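Local coordinates for protein Endonuclease/exonuclease/phosphatase (PDB 4RUW) that belongs to the endonuclease/exonuclease/phosphatase family, joining a DNase I-like alpha/beta domain to an Ig-like beta-sandwich, with a zinc ion bound, at residues I238-V243 with G398-R403; A82-R85 with V91-L94; V164-E169 with H197-S202. One frame throughout, in Å; residues are numbered along the deposited sequence.

Contact 1: I238-V243 with G398-R403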
loop_
_atom_site.group_PDB
_atom_site.type_symbol
_atom_site.label_atom_id
_atom_site.label_comp_id
_atom_site.label_asym_id
_atom_site.label_seq_id
_atom_site.Cartn_x
_atom_site.Cartn_y
_atom_site.Cartn_z
ATOM N N ILE A 238 -6.327 3.816 5.767
ATOM C CA ILE A 238 -5.577 4.618 6.722
ATOM C C ILE A 238 -4.763 5.652 5.973
ATOM O O ILE A 238 -4.244 5.368 4.892
ATOM C CB ILE A 238 -4.641 3.743 7.616
ATOM C CG1 ILE A 238 -3.598 2.989 6.776
ATOM C CG2 ILE A 238 -5.466 2.798 8.468
ATOM C CD1 ILE A 238 -2.572 2.234 7.622
ATOM N N TRP A 239 -4.666 6.853 6.533
ATOM C CA TRP A 239 -3.660 7.803 6.087
ATOM C C TRP A 239 -2.295 7.331 6.584
ATOM O O TRP A 239 -2.199 6.391 7.377
ATOM C CB TRP A 239 -3.888 9.171 6.699
ATOM C CG TRP A 239 -5.166 9.879 6.394
ATOM C CD1 TRP A 239 -6.251 9.424 5.692
ATOM C CD2 TRP A 239 -5.466 11.216 6.791
ATOM N NE1 TRP A 239 -7.218 10.417 5.639
ATOM C CE2 TRP A 239 -6.753 11.522 6.310
ATOM C CE3 TRP A 239 -4.765 12.182 7.521
ATOM C CZ2 TRP A 239 -7.356 12.758 6.535
ATOM C CZ3 TRP A 239 -5.355 13.400 7.745
ATOM C CH2 TRP A 239 -6.642 13.681 7.257
ATOM N N THR A 240 -1.234 8.009 6.164
ATOM C CA THR A 240 0.081 7.706 6.710
ATOM C C THR A 240 0.310 8.338 8.083
ATOM O O THR A 240 1.187 7.884 8.825
ATOM C CB THR A 240 1.219 8.131 5.774
ATOM O OG1 THR A 240 1.106 9.531 5.515
ATOM C CG2 THR A 240 1.163 7.359 4.466
ATOM N N THR A 241 -0.471 9.363 8.425
ATOM C CA THR A 241 -0.309 10.051 9.702
ATOM C C THR A 241 -1.656 10.170 10.411
ATOM O O THR A 241 -2.716 10.105 9.777
ATOM C CB THR A 241 0.286 11.465 9.540
ATOM O OG1 THR A 241 -0.530 12.237 8.647
ATOM C CG2 THR A 241 1.717 11.403 9.033
ATOM N N ASP A 242 -1.612 10.350 11.724
ATOM C CA ASP A 242 -2.826 10.423 12.525
ATOM C C ASP A 242 -3.771 11.501 11.998
ATOM O O ASP A 242 -3.353 12.624 11.709
ATOM C CB ASP A 242 -2.481 10.739 13.978
ATOM C CG ASP A 242 -1.697 9.630 14.661
ATOM O OD1 ASP A 242 -1.653 8.484 14.153
ATOM O OD2 ASP A 242 -1.127 9.909 15.738
ATOM N N VAL A 243 -5.052 11.165 11.894
ATOM C CA VAL A 243 -6.052 12.133 11.468
ATOM C C VAL A 243 -6.275 13.115 12.612
ATOM O O VAL A 243 -6.679 12.712 13.695
ATOM C CB VAL A 243 -7.374 11.425 11.107
ATOM C CG1 VAL A 243 -8.451 12.434 10.756
ATOM C CG2 VAL A 243 -7.162 10.456 9.954
ATOM N N GLY A 398 10.211 18.495 5.485
ATOM C CA GLY A 398 8.893 18.719 4.911
ATOM C C GLY A 398 7.804 18.086 5.755
ATOM O O GLY A 398 7.866 18.143 6.978
ATOM N N THR A 399 6.792 17.510 5.117
ATOM C CA THR A 399 5.712 16.851 5.855
ATOM C C THR A 399 5.382 15.521 5.196
ATOM O O THR A 399 5.977 15.154 4.183
ATOM C CB THR A 399 4.410 17.685 5.896
ATOM O OG1 THR A 399 3.767 17.631 4.617
ATOM C CG2 THR A 399 4.678 19.136 6.294
ATOM N N SER A 400 4.409 14.805 5.749
ATOM C CA SER A 400 3.968 13.554 5.149
ATOM C C SER A 400 3.405 13.719 3.736
ATOM O O SER A 400 3.261 12.741 3.009
ATOM C CB SER A 400 2.927 12.875 6.039
ATOM O OG SER A 400 1.706 13.595 6.048
ATOM N N ARG A 401 3.076 14.944 3.344
ATOM C CA ARG A 401 2.596 15.190 1.983
ATOM C C ARG A 401 3.709 15.188 0.937
ATOM O O ARG A 401 3.432 15.189 -0.263
ATOM C CB ARG A 401 1.824 16.504 1.910
ATOM C CG ARG A 401 0.536 16.486 2.708
ATOM C CD ARG A 401 -0.213 17.786 2.541
ATOM N NE ARG A 401 -1.444 17.792 3.316
ATOM C CZ ARG A 401 -2.265 18.832 3.394
ATOM N NH1 ARG A 401 -1.969 19.954 2.751
ATOM N NH2 ARG A 401 -3.372 18.753 4.115
ATOM N N ASP A 402 4.960 15.182 1.392
ATOM C CA ASP A 402 6.109 15.293 0.504
ATOM C C ASP A 402 6.818 13.960 0.318
ATOM O O ASP A 402 6.866 13.126 1.227
ATOM C CB ASP A 402 7.101 16.322 1.051
ATOM C CG ASP A 402 6.469 17.669 1.288
ATOM O OD1 ASP A 402 5.611 18.078 0.479
ATOM O OD2 ASP A 402 6.817 18.308 2.302
ATOM N N ARG A 403 7.381 13.787 -0.871
ATOM C CA ARG A 403 8.127 12.602 -1.256
ATOM C C ARG A 403 9.263 12.319 -0.273
ATOM O O ARG A 403 9.893 13.248 0.226
ATOM C CB ARG A 403 8.690 12.861 -2.656
ATOM C CG ARG A 403 9.445 11.729 -3.299
ATOM C CD ARG A 403 9.858 12.136 -4.697
ATOM N NE ARG A 403 10.681 11.105 -5.315
ATOM C CZ ARG A 403 11.190 11.182 -6.538
ATOM N NH1 ARG A 403 10.969 12.258 -7.280
ATOM N NH2 ARG A 403 11.926 10.186 -7.009
HETATM O O HOH W 1 2.270 10.176 3.212
#
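S400 meets T240 and T241 in a small, buried contact between two loops, at the interface of the DNase I-like domain and the Ig-like domain. The first loop runs from strand 230-233 to helix 251-260; the second links strands 390-396 and 405-410, which lie in different sheets of the Ig-like sandwich. The second loop is built round a type I beta turn from T399 to D402, closed by D402 N donating to T399 O. An ST turn is laid over it: T399 OG1 accepts from R401 N and donates to the carbonyl oxygen of Q371. From the far end D402 OD2 takes the T399 N-H at 2.9 Å, met from above the carboxylate plane. S400, the second residue of the turn, points its CB at the first loop.

Across the interface the touching is by van der Waals contact. CG2 of T241 comes within 3.5 Å of S400 CB, and OG1 of T240 lies 3.8 Å from that same carbon. With OG1 of T241 set between the backbone N and the carbonyl carbon (chi1 56°), the methyl CG2 falls anti to the carbonyl carbon and is the branch that meets S400 CB. The hydroxyls of T241 and S400, OG1 and OG, stay 3.7 Å apart, and each has a partner elsewhere: T241 OG1 bonds Q371 NE2, S400 OG bonds G370 O. Beside the pair, R401 turns its CB from the first loop, yet its guanidinium forms a salt bridge through NE with D292 of the DNase I-like domain. One water bridges the two loops, 2.7 Å from T240 OG1 and donating to S400 O at 2.8 Å.

Contact 2: A82-R85 with V91-L94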
loop_
_atom_site.group_PDB
_atom_site.type_symbol
_atom_site.label_atom_id
_atom_site.label_comp_id
_atom_site.label_asym_id
_atom_site.label_seq_id
_atom_site.Cartn_x
_atom_site.Cartn_y
_atom_site.Cartn_z
ATOM N N ALA A 82 -12.052 -0.772 -19.204
ATOM C CA ALA A 82 -11.383 0.107 -20.162
ATOM C C ALA A 82 -10.211 0.844 -19.509
ATOM O O ALA A 82 -9.178 1.058 -20.137
ATOM C CB ALA A 82 -12.367 1.092 -20.782
ATOM N N VAL A 83 -10.363 1.219 -18.243
ATOM C CA VAL A 83 -9.272 1.866 -17.521
ATOM C C VAL A 83 -8.118 0.883 -17.303
ATOM O O VAL A 83 -6.955 1.209 -17.559
ATOM C CB VAL A 83 -9.741 2.447 -16.176
ATOM C CG1 VAL A 83 -8.547 2.852 -15.318
ATOM C CG2 VAL A 83 -10.669 3.635 -16.407
ATOM N N ILE A 84 -8.435 -0.324 -16.838
ATOM C CA ILE A 84 -7.409 -1.347 -16.668
ATOM C C ILE A 84 -6.675 -1.616 -17.986
ATOM O O ILE A 84 -5.452 -1.667 -18.018
ATOM C CB ILE A 84 -7.994 -2.643 -16.075
ATOM C CG1 ILE A 84 -8.580 -2.373 -14.682
ATOM C CG2 ILE A 84 -6.937 -3.740 -16.041
ATOM C CD1 ILE A 84 -9.434 -3.501 -14.127
ATOM N N ARG A 85 -7.428 -1.761 -19.074
ATOM C CA ARG A 85 -6.850 -2.012 -20.388
ATOM C C ARG A 85 -5.876 -0.908 -20.792
ATOM O O ARG A 85 -4.790 -1.182 -21.303
ATOM C CB ARG A 85 -7.987 -2.114 -21.412
ATOM C CG ARG A 85 -7.594 -2.532 -22.810
ATOM C CD ARG A 85 -8.845 -2.651 -23.710
ATOM N NE ARG A 85 -9.822 -3.606 -23.176
ATOM C CZ ARG A 85 -11.048 -3.291 -22.761
ATOM N NH1 ARG A 85 -11.488 -2.041 -22.832
ATOM N NH2 ARG A 85 -11.845 -4.236 -22.273
ATOM N N VAL A 91 -0.169 -6.914 -13.231
ATOM C CA VAL A 91 -1.024 -7.472 -12.194
ATOM C C VAL A 91 -1.871 -6.342 -11.647
ATOM O O VAL A 91 -1.370 -5.223 -11.438
ATOM C CB VAL A 91 -0.205 -8.084 -11.038
ATOM C CG1 VAL A 91 -1.126 -8.659 -9.975
ATOM C CG2 VAL A 91 0.709 -9.161 -11.557
ATOM N N VAL A 92 -3.154 -6.617 -11.437
ATOM C CA VAL A 92 -4.027 -5.636 -10.813
ATOM C C VAL A 92 -4.775 -6.252 -9.634
ATOM O O VAL A 92 -5.253 -7.385 -9.696
ATOM C CB VAL A 92 -4.986 -4.952 -11.834
ATOM C CG1 VAL A 92 -5.858 -5.968 -12.536
ATOM C CG2 VAL A 92 -5.840 -3.902 -11.147
ATOM N N VAL A 93 -4.829 -5.489 -8.550
ATOM C CA VAL A 93 -5.579 -5.819 -7.355
ATOM C C VAL A 93 -6.831 -4.952 -7.359
ATOM O O VAL A 93 -6.740 -3.732 -7.528
ATOM C CB VAL A 93 -4.736 -5.529 -6.096
ATOM C CG1 VAL A 93 -5.616 -5.518 -4.852
ATOM C CG2 VAL A 93 -3.585 -6.536 -5.987
ATOM N N LEU A 94 -7.994 -5.581 -7.209
ATOM C CA LEU A 94 -9.264 -4.869 -7.160
ATOM C C LEU A 94 -9.960 -5.102 -5.826
ATOM O O LEU A 94 -10.008 -6.231 -5.326
ATOM C CB LEU A 94 -10.183 -5.330 -8.284
ATOM C CG LEU A 94 -9.628 -5.194 -9.700
ATOM C CD1 LEU A 94 -10.602 -5.780 -10.721
ATOM C CD2 LEU A 94 -9.293 -3.748 -10.036
#
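I84, on helix 77-87, carries the helix side of this contact and meets V92 and L94 of strand 91-98. Along the helix, V83 precedes it and faces another part of the sheet, with its side chain against M59 and W61 of strand 55-62. One residue on, I84 points its CB at strand 91-98 and divides its two branches between two residues. With CG1 beside the backbone N (chi1 -62°), CG2 stands anti to that N and approaches CG1 of V92 at 4.3 Å. The longer branch is extended (chi2 168°) and carries CD1 to CD2 of L94, 4.1 Å away, where the two side chains meet tip to tip. V92 and L94 are two apart on the strand and therefore share one face of the sheet, so a single isoleucine spans both. R85, next in sequence, turns from the strand, and its NE forms a salt bridge with D121.

The contact is wholly apolar and its three touching residues are buried. On the same face V92 and L94 also touch M152 of strand 146-153, while V93, between them, sends its side chain to the other face, against V196 of strand 192-200. Helix 77-87 thus packs on the outer face of one sheet of a two-sheet core, in the beta-alpha-beta unit of strands 55-62 and 91-98, as in the alpha/beta sandwich of DNase I-like proteins.

Contact 3: V164-E169 with H197-S202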
loop_
_atom_site.group_PDB
_atom_site.type_symbol
_atom_site.label_atom_id
_atom_site.label_comp_id
_atom_site.label_asym_id
_atom_site.label_seq_id
_atom_site.Cartn_x
_atom_site.Cartn_y
_atom_site.Cartn_z
ATOM N N VAL A 164 -7.173 -15.352 3.884
ATOM C CA VAL A 164 -7.009 -15.301 5.333
ATOM C C VAL A 164 -8.016 -14.305 5.901
ATOM O O VAL A 164 -7.991 -13.130 5.554
ATOM C CB VAL A 164 -5.568 -14.885 5.693
ATOM C CG1 VAL A 164 -5.430 -14.554 7.167
ATOM C CG2 VAL A 164 -4.590 -15.982 5.295
ATOM N N PRO A 165 -8.920 -14.774 6.769
ATOM C CA PRO A 165 -9.922 -13.864 7.332
ATOM C C PRO A 165 -9.294 -12.830 8.258
ATOM O O PRO A 165 -8.333 -13.141 8.968
ATOM C CB PRO A 165 -10.829 -14.803 8.129
ATOM C CG PRO A 165 -9.957 -15.983 8.468
ATOM C CD PRO A 165 -9.058 -16.152 7.281
ATOM N N LEU A 166 -9.843 -11.622 8.267
ATOM C CA LEU A 166 -9.356 -10.560 9.133
ATOM C C LEU A 166 -10.505 -10.156 10.057
ATOM O O LEU A 166 -11.616 -9.960 9.602
ATOM C CB LEU A 166 -8.862 -9.377 8.288
ATOM C CG LEU A 166 -7.737 -9.699 7.296
ATOM C CD1 LEU A 166 -7.453 -8.507 6.399
ATOM C CD2 LEU A 166 -6.466 -10.135 8.007
ATOM N N PRO A 167 -10.236 -10.021 11.362
ATOM C CA PRO A 167 -11.266 -9.922 12.402
ATOM C C PRO A 167 -11.909 -8.542 12.512
ATOM O O PRO A 167 -11.281 -7.558 12.162
ATOM C CB PRO A 167 -10.462 -10.186 13.676
ATOM C CG PRO A 167 -9.141 -9.565 13.385
ATOM C CD PRO A 167 -8.881 -9.912 11.937
ATOM N N ASN A 168 -13.136 -8.486 13.025
ATOM C CA ASN A 168 -13.759 -7.236 13.458
ATOM C C ASN A 168 -14.292 -7.377 14.884
ATOM O O ASN A 168 -15.416 -6.990 15.191
ATOM C CB ASN A 168 -14.886 -6.813 12.511
ATOM C CG ASN A 168 -14.412 -5.861 11.419
ATOM O OD1 ASN A 168 -14.437 -6.202 10.243
ATOM N ND2 ASN A 168 -13.991 -4.661 11.809
ATOM N N GLU A 169 -13.474 -7.944 15.763
ATOM C CA GLU A 169 -13.920 -8.279 17.112
ATOM C C GLU A 169 -14.258 -7.061 17.972
ATOM O O GLU A 169 -15.158 -7.118 18.798
ATOM C CB GLU A 169 -12.886 -9.179 17.800
ATOM C CG GLU A 169 -13.273 -9.681 19.190
ATOM C CD GLU A 169 -14.458 -10.643 19.203
ATOM O OE1 GLU A 169 -14.878 -11.132 18.129
ATOM O OE2 GLU A 169 -14.977 -10.911 20.309
ATOM N N HIS A 197 -0.122 -9.849 -2.379
ATOM C CA HIS A 197 -1.054 -9.799 -1.266
ATOM C C HIS A 197 -2.048 -8.676 -1.525
ATOM O O HIS A 197 -1.652 -7.521 -1.706
ATOM C CB HIS A 197 -0.314 -9.512 0.041
ATOM C CG HIS A 197 0.757 -10.500 0.376
ATOM N ND1 HIS A 197 0.488 -11.743 0.927
ATOM C CD2 HIS A 197 2.103 -10.431 0.263
ATOM C CE1 HIS A 197 1.621 -12.383 1.133
ATOM N NE2 HIS A 197 2.622 -11.604 0.744
ATOM N N ALA A 198 -3.334 -9.021 -1.537
ATOM C CA ALA A 198 -4.423 -8.094 -1.855
ATOM C C ALA A 198 -5.352 -7.988 -0.661
ATOM O O ALA A 198 -5.829 -9.013 -0.160
ATOM C CB ALA A 198 -5.200 -8.618 -3.046
ATOM N N THR A 199 -5.639 -6.778 -0.194
ATOM C CA THR A 199 -6.567 -6.662 0.914
ATOM C C THR A 199 -7.297 -5.325 0.913
ATOM O O THR A 199 -7.105 -4.480 0.022
ATOM C CB THR A 199 -5.866 -6.944 2.276
ATOM O OG1 THR A 199 -6.851 -7.186 3.292
ATOM C CG2 THR A 199 -4.994 -5.783 2.697
ATOM N N HIS A 200 -8.146 -5.162 1.923
ATOM C CA HIS A 200 -9.023 -4.013 2.087
ATOM C C HIS A 200 -9.388 -4.055 3.576
ATOM O O HIS A 200 -9.973 -5.034 4.052
ATOM C CB HIS A 200 -10.248 -4.179 1.173
ATOM C CG HIS A 200 -11.225 -3.046 1.204
ATOM N ND1 HIS A 200 -12.353 -3.047 0.416
ATOM C CD2 HIS A 200 -11.256 -1.892 1.913
ATOM C CE1 HIS A 200 -13.043 -1.942 0.640
ATOM N NE2 HIS A 200 -12.407 -1.230 1.548
ATOM N N LEU A 201 -8.977 -3.041 4.332
ATOM C CA LEU A 201 -9.199 -3.042 5.777
ATOM C C LEU A 201 -10.467 -2.283 6.157
ATOM O O LEU A 201 -11.029 -1.562 5.325
ATOM C CB LEU A 201 -7.998 -2.430 6.506
ATOM C CG LEU A 201 -6.635 -3.045 6.192
ATOM C CD1 LEU A 201 -5.583 -2.408 7.063
ATOM C CD2 LEU A 201 -6.636 -4.565 6.335
ATOM N N SER A 202 -10.896 -2.407 7.410
ATOM C CA SER A 202 -12.041 -1.641 7.877
ATOM C C SER A 202 -11.810 -0.143 7.734
ATOM O O SER A 202 -10.677 0.328 7.723
ATOM C CB SER A 202 -12.314 -1.933 9.347
ATOM O OG SER A 202 -12.761 -3.254 9.550
HETATM O O HOH W 2 -15.016 -4.058 8.435
#
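L166 leaves strand 157-166 with its CB directed at the segment 197-202, and its CG lies beside the backbone N, anti to the carbonyl carbon (chi1 -59°). From CG the chain extends (chi2 173°) into CD1, the branch that does the touching. CD1 lies 3.4 Å from T199 OG1 and 4.0 Å from CD2 of L201, the leucine side chains crossing at a slant. T199 OG1 has its polar partner in S180 O and touches the methyl by van der Waals contact. I219 of helix 207-222 also packs against L166.

Strands 157-166 and 192-200 belong to one sheet of the DNase I-like sandwich but are not neighbours: strand 179-188 runs between them, antiparallel to both. The touch therefore passes over that strand, beneath helix 207-222, and the touching parts, residues 166-168 and 199-202, head the same way, 7° apart.

Further along, the polar pair N168 and S202 meets. ND2 of N168 donates to S202 OG at 2.9 Å; the serine oxygen lies close to the amide plane, 9° out of it. ND2 also bonds D212 OD2, and S202 OG bonds Q216 NE2, both partners on helix 207-222. On the carbonyl side of the amide, a water donates to N168 OD1 at 2.9 Å and sits 2.6 Å from S202 OG, closing a ring that includes the amide group.

Overall arrangement
Contacts 2 and 3 lie in the two sheets of the DNase I-like domain and touch directly: V93 CG1 packs on A198 CB at 3.6 Å, although the contact centres are 21 Å apart. This is one of the places where the two sheets pack on each other, with helix 77-87 of contact 2 and helix 207-222, which packs on contact 3, on the outer faces. Contact 1 joins this domain to the Ig-like domain. Its nearest atoms are about 5 Å from contact 3 and about 14 Å from contact 2, which lies on the opposite side of the chain's centre. The zinc ion, held by H98, D100, H107 and H137, is about 14 Å from the side chain of L94 in contact 2.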